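Local coordinates for protein polysaccharide deacetylase (Streptococcus pyogenes, PDB 6DQ3) that removes N-acetyl groups from the cell-wall linkage unit of streptococcal rhamnopolysaccharides, as a zinc-dependent deacetylase of the carbohydrate esterase 4 family, at residues Q42-D46 with E47-F51; D35-D38 with Q39-Q42. All blocks are in the same frame, centred on the assembly; numbering follows the deposited sequence.

Interaction 1. Residues Q42-D46 with E47-F51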
ATOM      1  N   GLN A  42       7.937  16.033   2.084  1.00 30.09           N
ATOM      2  CA  GLN A  42       8.421  17.186   2.828  1.00 33.44           C
ATOM      3  C   GLN A  42       7.276  17.904   3.532  1.00 34.27           C
ATOM      4  O   GLN A  42       7.383  18.265   4.709  1.00 35.71           O
ATOM      5  CB  GLN A  42       9.152  18.143   1.888  1.00 33.84           C
ATOM      6  CG  GLN A  42       9.678  19.396   2.562  1.00 42.77           C
ATOM      7  CD  GLN A  42      10.233  20.397   1.564  1.00 52.51           C
ATOM      8  OE1 GLN A  42       9.972  20.303   0.365  1.00 55.24           O
ATOM      9  NE2 GLN A  42      11.003  21.361   2.052  1.00 58.53           N
ATOM     10  N   LYS A  43       6.164  18.116   2.822  1.00 30.19           N
ATOM     11  CA  LYS A  43       5.042  18.845   3.405  1.00 30.74           C
ATOM     12  C   LYS A  43       4.368  18.037   4.511  1.00 31.92           C
ATOM     13  O   LYS A  43       3.963  18.600   5.536  1.00 30.92           O
ATOM     14  CB  LYS A  43       4.044  19.214   2.308  1.00 33.89           C
ATOM     15  CG  LYS A  43       2.919  20.131   2.746  1.00 41.56           C
ATOM     16  CD  LYS A  43       3.395  21.545   3.030  1.00 50.36           C
ATOM     17  CE  LYS A  43       2.281  22.347   3.681  1.00 54.80           C
ATOM     18  NZ  LYS A  43       2.575  23.807   3.706  1.00 58.62           N
ATOM     19  N   MET A  44       4.241  16.721   4.329  1.00 28.92           N
ATOM     20  CA  MET A  44       3.704  15.887   5.401  1.00 30.30           C
ATOM     21  C   MET A  44       4.596  15.946   6.635  1.00 34.50           C
ATOM     22  O   MET A  44       4.101  16.035   7.765  1.00 28.49           O
ATOM     23  CB  MET A  44       3.553  14.444   4.927  1.00 30.81           C
ATOM     24  CG  MET A  44       2.465  14.239   3.889  1.00 30.94           C
ATOM     25  SD  MET A  44       2.307  12.511   3.411  1.00 33.03           S
ATOM     26  CE  MET A  44       2.308  12.660   1.623  1.00 34.59           C
ATOM     27  N   LYS A  45       5.916  15.899   6.439  1.00 33.95           N
ATOM     28  CA  LYS A  45       6.836  15.939   7.569  1.00 37.57           C
ATOM     29  C   LYS A  45       6.735  17.271   8.302  1.00 35.85           C
ATOM     30  O   LYS A  45       6.651  17.311   9.536  1.00 34.56           O
ATOM     31  CB  LYS A  45       8.265  15.694   7.079  1.00 40.69           C
ATOM     32  CG  LYS A  45       9.243  15.255   8.166  1.00 47.62           C
ATOM     33  CD  LYS A  45       8.971  13.809   8.583  1.00 52.50           C
ATOM     34  CE  LYS A  45      10.014  13.279   9.564  1.00 58.10           C
ATOM     35  NZ  LYS A  45       9.710  11.874   9.970  1.00 56.99           N
ATOM     36  N   ASP A  46       6.725  18.375   7.550  1.00 38.85           N
ATOM     37  CA  ASP A  46       6.626  19.697   8.160  1.00 42.82           C
ATOM     38  C   ASP A  46       5.329  19.853   8.945  1.00 42.63           C
ATOM     39  O   ASP A  46       5.297  20.530   9.981  1.00 39.85           O
ATOM     40  CB  ASP A  46       6.724  20.776   7.078  1.00 47.41           C
ATOM     41  CG  ASP A  46       8.127  20.916   6.504  1.00 53.38           C
ATOM     42  OD1 ASP A  46       9.066  20.302   7.051  1.00 53.72           O
ATOM     43  OD2 ASP A  46       8.288  21.648   5.504  1.00 54.66           O
ATOM     44  N   GLU A  47       4.245  19.254   8.455  1.00 33.51           N
ATOM     45  CA  GLU A  47       2.959  19.290   9.139  1.00 33.26           C
ATOM     46  C   GLU A  47       2.886  18.316  10.306  1.00 31.68           C
ATOM     47  O   GLU A  47       1.828  18.211  10.938  1.00 36.46           O
ATOM     48  CB  GLU A  47       1.839  18.994   8.139  1.00 35.30           C
ATOM     49  CG  GLU A  47       1.544  20.154   7.199  1.00 39.32           C
ATOM     50  CD  GLU A  47       0.771  21.265   7.887  1.00 42.21           C
ATOM     51  OE1 GLU A  47      -0.266  20.958   8.506  1.00 43.22           O
ATOM     52  OE2 GLU A  47       1.205  22.434   7.818  1.00 40.60           O
ATOM     53  N   GLY A  48       3.972  17.608  10.603  1.00 31.57           N
ATOM     54  CA  GLY A  48       4.013  16.740  11.758  1.00 32.17           C
ATOM     55  C   GLY A  48       3.357  15.394  11.587  1.00 30.66           C
ATOM     56  O   GLY A  48       2.950  14.794  12.586  1.00 33.71           O
ATOM     57  N   TYR A  49       3.250  14.888  10.360  1.00 27.60           N
ATOM     58  CA  TYR A  49       2.599  13.606  10.144  1.00 31.22           C
ATOM     59  C   TYR A  49       3.446  12.462  10.691  1.00 34.41           C
ATOM     60  O   TYR A  49       4.674  12.456  10.569  1.00 32.01           O
ATOM     61  CB  TYR A  49       2.315  13.383   8.657  1.00 29.44           C
ATOM     62  CG  TYR A  49       0.933  13.838   8.244  1.00 31.19           C
ATOM     63  CD1 TYR A  49       0.709  15.147   7.845  1.00 33.01           C
ATOM     64  CD2 TYR A  49      -0.154  12.967   8.276  1.00 32.95           C
ATOM     65  CE1 TYR A  49      -0.547  15.581   7.479  1.00 32.23           C
ATOM     66  CE2 TYR A  49      -1.425  13.393   7.909  1.00 32.77           C
ATOM     67  CZ  TYR A  49      -1.615  14.703   7.513  1.00 36.83           C
ATOM     68  OH  TYR A  49      -2.868  15.146   7.148  1.00 34.33           O
ATOM     69  N   TYR A  50       2.764  11.505  11.317  1.00 30.45           N
ATOM     70  CA  TYR A  50       3.325  10.237  11.772  1.00 31.07           C
ATOM     71  C   TYR A  50       3.019   9.180  10.717  1.00 30.08           C
ATOM     72  O   TYR A  50       1.861   9.009  10.324  1.00 28.47           O
ATOM     73  CB  TYR A  50       2.706   9.876  13.129  1.00 35.74           C
ATOM     74  CG  TYR A  50       3.195   8.610  13.793  1.00 42.90           C
ATOM     75  CD1 TYR A  50       2.811   7.359  13.325  1.00 43.85           C
ATOM     76  CD2 TYR A  50       4.007   8.665  14.919  1.00 48.92           C
ATOM     77  CE1 TYR A  50       3.254   6.197  13.941  1.00 42.75           C
ATOM     78  CE2 TYR A  50       4.447   7.511  15.543  1.00 48.98           C
ATOM     79  CZ  TYR A  50       4.069   6.280  15.051  1.00 46.91           C
ATOM     80  OH  TYR A  50       4.512   5.137  15.677  1.00 44.56           O
ATOM     81  N   PHE A  51       4.055   8.488  10.250  1.00 28.91           N
ATOM     82  CA  PHE A  51       3.920   7.521   9.166  1.00 28.19           C
ATOM     83  C   PHE A  51       3.711   6.125   9.742  1.00 31.20           C
ATOM     84  O   PHE A  51       4.583   5.595  10.437  1.00 32.70           O
ATOM     85  CB  PHE A  51       5.157   7.563   8.267  1.00 29.49           C
ATOM     86  CG  PHE A  51       5.380   8.901   7.619  1.00 26.45           C
ATOM     87  CD1 PHE A  51       4.692   9.244   6.469  1.00 29.60           C
ATOM     88  CD2 PHE A  51       6.279   9.810   8.155  1.00 31.03           C
ATOM     89  CE1 PHE A  51       4.878  10.474   5.875  1.00 27.59           C
ATOM     90  CE2 PHE A  51       6.476  11.042   7.558  1.00 29.00           C
ATOM     91  CZ  PHE A  51       5.776  11.374   6.419  1.00 28.27           C
TER
HETATM   92  O   HOH W   1       7.099  11.544  11.038  1.00 41.11           O
HETATM   93  O   HOH W   2       6.464  14.583  11.127  1.00 47.01           O

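Interaction 2. Residues D35-D38 with Q39-Q42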
ATOM      1  N   ASP A  35      10.374  14.367  -8.058  1.00 33.85           N
ATOM      2  CA  ASP A  35      10.461  15.657  -7.377  1.00 39.06           C
ATOM      3  C   ASP A  35       9.170  15.973  -6.629  1.00 36.80           C
ATOM      4  O   ASP A  35       9.207  16.480  -5.503  1.00 34.51           O
ATOM      5  CB  ASP A  35      10.784  16.765  -8.378  1.00 40.07           C
ATOM      6  CG  ASP A  35      12.200  16.668  -8.925  1.00 51.93           C
ATOM      7  OD1 ASP A  35      13.095  16.186  -8.198  1.00 53.56           O
ATOM      8  OD2 ASP A  35      12.415  17.074 -10.087  1.00 58.48           O
ATOM      9  N   LEU A  36       8.016  15.672  -7.234  1.00 32.24           N
ATOM     10  CA  LEU A  36       6.741  15.935  -6.574  1.00 32.93           C
ATOM     11  C   LEU A  36       6.554  15.033  -5.360  1.00 36.02           C
ATOM     12  O   LEU A  36       6.057  15.480  -4.318  1.00 34.18           O
ATOM     13  CB  LEU A  36       5.588  15.757  -7.562  1.00 38.58           C
ATOM     14  CG  LEU A  36       4.174  15.863  -6.987  1.00 35.11           C
ATOM     15  CD1 LEU A  36       3.958  17.240  -6.371  1.00 38.24           C
ATOM     16  CD2 LEU A  36       3.122  15.585  -8.048  1.00 37.29           C
ATOM     17  N   PHE A  37       6.924  13.756  -5.477  1.00 30.47           N
ATOM     18  CA  PHE A  37       6.865  12.866  -4.324  1.00 29.32           C
ATOM     19  C   PHE A  37       7.709  13.422  -3.181  1.00 31.89           C
ATOM     20  O   PHE A  37       7.259  13.478  -2.031  1.00 27.49           O
ATOM     21  CB  PHE A  37       7.325  11.466  -4.731  1.00 30.79           C
ATOM     22  CG  PHE A  37       7.258  10.456  -3.626  1.00 28.03           C
ATOM     23  CD1 PHE A  37       6.073  10.217  -2.950  1.00 29.35           C
ATOM     24  CD2 PHE A  37       8.387   9.746  -3.257  1.00 29.31           C
ATOM     25  CE1 PHE A  37       6.018   9.286  -1.935  1.00 29.98           C
ATOM     26  CE2 PHE A  37       8.339   8.817  -2.246  1.00 29.49           C
ATOM     27  CZ  PHE A  37       7.149   8.584  -1.584  1.00 27.97           C
ATOM     28  N   ASP A  38       8.931  13.870  -3.490  1.00 29.88           N
ATOM     29  CA  ASP A  38       9.770  14.511  -2.485  1.00 30.64           C
ATOM     30  C   ASP A  38       9.028  15.662  -1.816  1.00 30.88           C
ATOM     31  O   ASP A  38       8.997  15.764  -0.585  1.00 30.80           O
ATOM     32  CB  ASP A  38      11.074  14.994  -3.136  1.00 33.93           C
ATOM     33  CG  ASP A  38      12.076  15.519  -2.127  1.00 34.49           C
ATOM     34  OD1 ASP A  38      11.803  16.574  -1.518  1.00 36.42           O
ATOM     35  OD2 ASP A  38      13.131  14.873  -1.940  1.00 36.06           O
ATOM     36  N   GLN A  39       8.383  16.516  -2.618  1.00 30.62           N
ATOM     37  CA  GLN A  39       7.704  17.686  -2.069  1.00 32.52           C
ATOM     38  C   GLN A  39       6.468  17.302  -1.261  1.00 32.18           C
ATOM     39  O   GLN A  39       6.128  17.990  -0.291  1.00 30.80           O
ATOM     40  CB  GLN A  39       7.321  18.646  -3.196  1.00 35.87           C
ATOM     41  CG  GLN A  39       8.511  19.333  -3.844  1.00 40.99           C
ATOM     42  CD  GLN A  39       8.186  19.940  -5.198  1.00 49.66           C
ATOM     43  OE1 GLN A  39       7.022  20.125  -5.550  1.00 50.23           O
ATOM     44  NE2 GLN A  39       9.224  20.253  -5.967  1.00 54.76           N
ATOM     45  N   GLN A  40       5.783  16.224  -1.643  1.00 32.99           N
ATOM     46  CA  GLN A  40       4.653  15.751  -0.850  1.00 30.29           C
ATOM     47  C   GLN A  40       5.114  15.260   0.516  1.00 31.02           C
ATOM     48  O   GLN A  40       4.525  15.611   1.545  1.00 31.27           O
ATOM     49  CB  GLN A  40       3.916  14.643  -1.598  1.00 32.13           C
ATOM     50  CG  GLN A  40       3.164  15.116  -2.828  1.00 33.39           C
ATOM     51  CD  GLN A  40       2.695  13.962  -3.690  1.00 31.29           C
ATOM     52  OE1 GLN A  40       3.119  12.821  -3.501  1.00 29.28           O
ATOM     53  NE2 GLN A  40       1.818  14.253  -4.641  1.00 33.30           N
ATOM     54  N   LEU A  41       6.175  14.451   0.551  1.00 30.48           N
ATOM     55  CA  LEU A  41       6.664  13.959   1.832  1.00 29.98           C
ATOM     56  C   LEU A  41       7.199  15.097   2.691  1.00 33.29           C
ATOM     57  O   LEU A  41       6.975  15.123   3.906  1.00 32.08           O
ATOM     58  CB  LEU A  41       7.752  12.913   1.625  1.00 30.35           C
ATOM     59  CG  LEU A  41       7.342  11.520   1.167  1.00 28.40           C
ATOM     60  CD1 LEU A  41       8.581  10.634   1.149  1.00 31.63           C
ATOM     61  CD2 LEU A  41       6.272  10.936   2.064  1.00 34.16           C
ATOM     62  N   GLN A  42       7.937  16.033   2.084  1.00 30.09           N
ATOM     63  CA  GLN A  42       8.421  17.186   2.828  1.00 33.44           C
ATOM     64  C   GLN A  42       7.276  17.904   3.532  1.00 34.27           C
ATOM     65  O   GLN A  42       7.383  18.265   4.709  1.00 35.71           O
ATOM     66  CB  GLN A  42       9.152  18.143   1.888  1.00 33.84           C
ATOM     67  CG  GLN A  42       9.678  19.396   2.562  1.00 42.77           C
ATOM     68  CD  GLN A  42      10.233  20.397   1.564  1.00 52.51           C
ATOM     69  OE1 GLN A  42       9.972  20.303   0.365  1.00 55.24           O
ATOM     70  NE2 GLN A  42      11.003  21.361   2.052  1.00 58.53           N
TER

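Interaction 1. Residues Q42-D46 with E47-F51
Met-44 touches two of the aromatic residues just past its helix, Tyr-49 and Phe-51. Its CB lies 4.1 Å from Tyr-49 CB and also touches Phe-51 CZ, while its sulfur makes two Met-aromatic contacts: SD stands above the face of the Tyr-49 ring but at a distance, 5.5 Å from the centroid, and at the edge of the Phe-51 ring. With chi1 at -69°, CG lies beside the backbone N, and the sulfur is carried to where it borders both rings. Lys-45 comes to another part of the Phe-51 rim, where its CD lies in the ring plane 3.9 Å from CE2.

The backbone sets these positions through a Schellman motif. Tyr-49 N donates to Met-44 O at 3.0 Å and Gly-48 N to Lys-45 O at 2.9 Å, the latter from above the carbonyl plane; Gly-48 makes the turn with positive phi (80°). One water accepts from Lys-45 NZ and donates to Tyr-49 O at 2.6 Å; a second donates to both Lys-45 O and Tyr-49 O.

Farther out, Leu-12, Tyr-14 and Leu-224 pack on Met-44, and Val-72 touches the side chains of both Tyr-49 and Phe-51. Glu-47 OE1 forms a salt bridge with Lys-70. The chemistry divides: backbone bonds satisfy Met-44 O and Lys-45 O, the second with water as well, while the Met-44 side chain packs with the buried side chains of Tyr-49 and Phe-51.

Interaction 2. Residues D35-D38 with Q39-Q42
Leu-41 lies against one face of the Phe-37 ring, one helical turn further on. Its CG sits 4.0 Å above the ring plane, offset toward the rim, and CD1 makes an off-centre CH-pi contact, 4.2 Å from the centroid and 3.7 Å from Phe-37 CZ. The two first torsions differ: Phe-37 has CG opposite the backbone N (chi1 -178°), whereas Leu-41 places CG beside its own N (chi1 -75°), which brings its branch back over the ring.

Gln-40 runs between Leu-36 and Phe-37. Its chain is extended beyond CG, and the amide plane stands 83° from the Phe-37 ring. OE1 lies at the ring edge, 4.0 Å from CD1 of Phe-37, while NE2 rests on the branch of Leu-36, 3.7 Å from CG. Both amide atoms have partners outside the helix: OE1 bonds to the Tyr-14 hydroxyl and NE2 weakly to Met-219 O, an arrangement that fixes which end of the buried amide faces each way. Tyr-14 also meets the Phe-37 ring edge-to-face.

Gln-39 lies along the Asp-35 carbonyl, with CG 3.4 Å from Asp-35 O. Asp-38 turns its carboxylate to helix 81-93 and the loop after it, where OD2 forms a salt bridge with Lys-93 and OD1 a hydrogen bond with Tyr-94 OH.

Four successive i to i+4 backbone bonds hold this spacing, among them Gln-40 N to Leu-36 O at 2.8 Å and the straighter Leu-41 N to Phe-37 O bond. The pattern is that of an amphipathic helix: Phe-37 and Leu-41 pack on Ile-90 and Leu-91, the buried amide is satisfied at both ends, and the Asp-38 carboxylate is probably stabilised as an anion by Lys-93.

In the fold
Interaction 2 comes first along the chain, spanning the early and middle turns of helix 34-46. Interaction 1 begins at Gln-42, where interaction 2 ends, and carries the chain out of the helix through a tight turn. Each is a short-range contact within continuous chain; they neither nest nor cross, but overlap at one residue. Their centres lie 11 Å apart, and Phe-51 packs back on Leu-41, joining the strand to the helix body. Together they seat helix 34-46 between helices 81-93 and 221-228 and lead the chain into strand 50-51, which pairs in parallel with strand 71-77 in the central sheet.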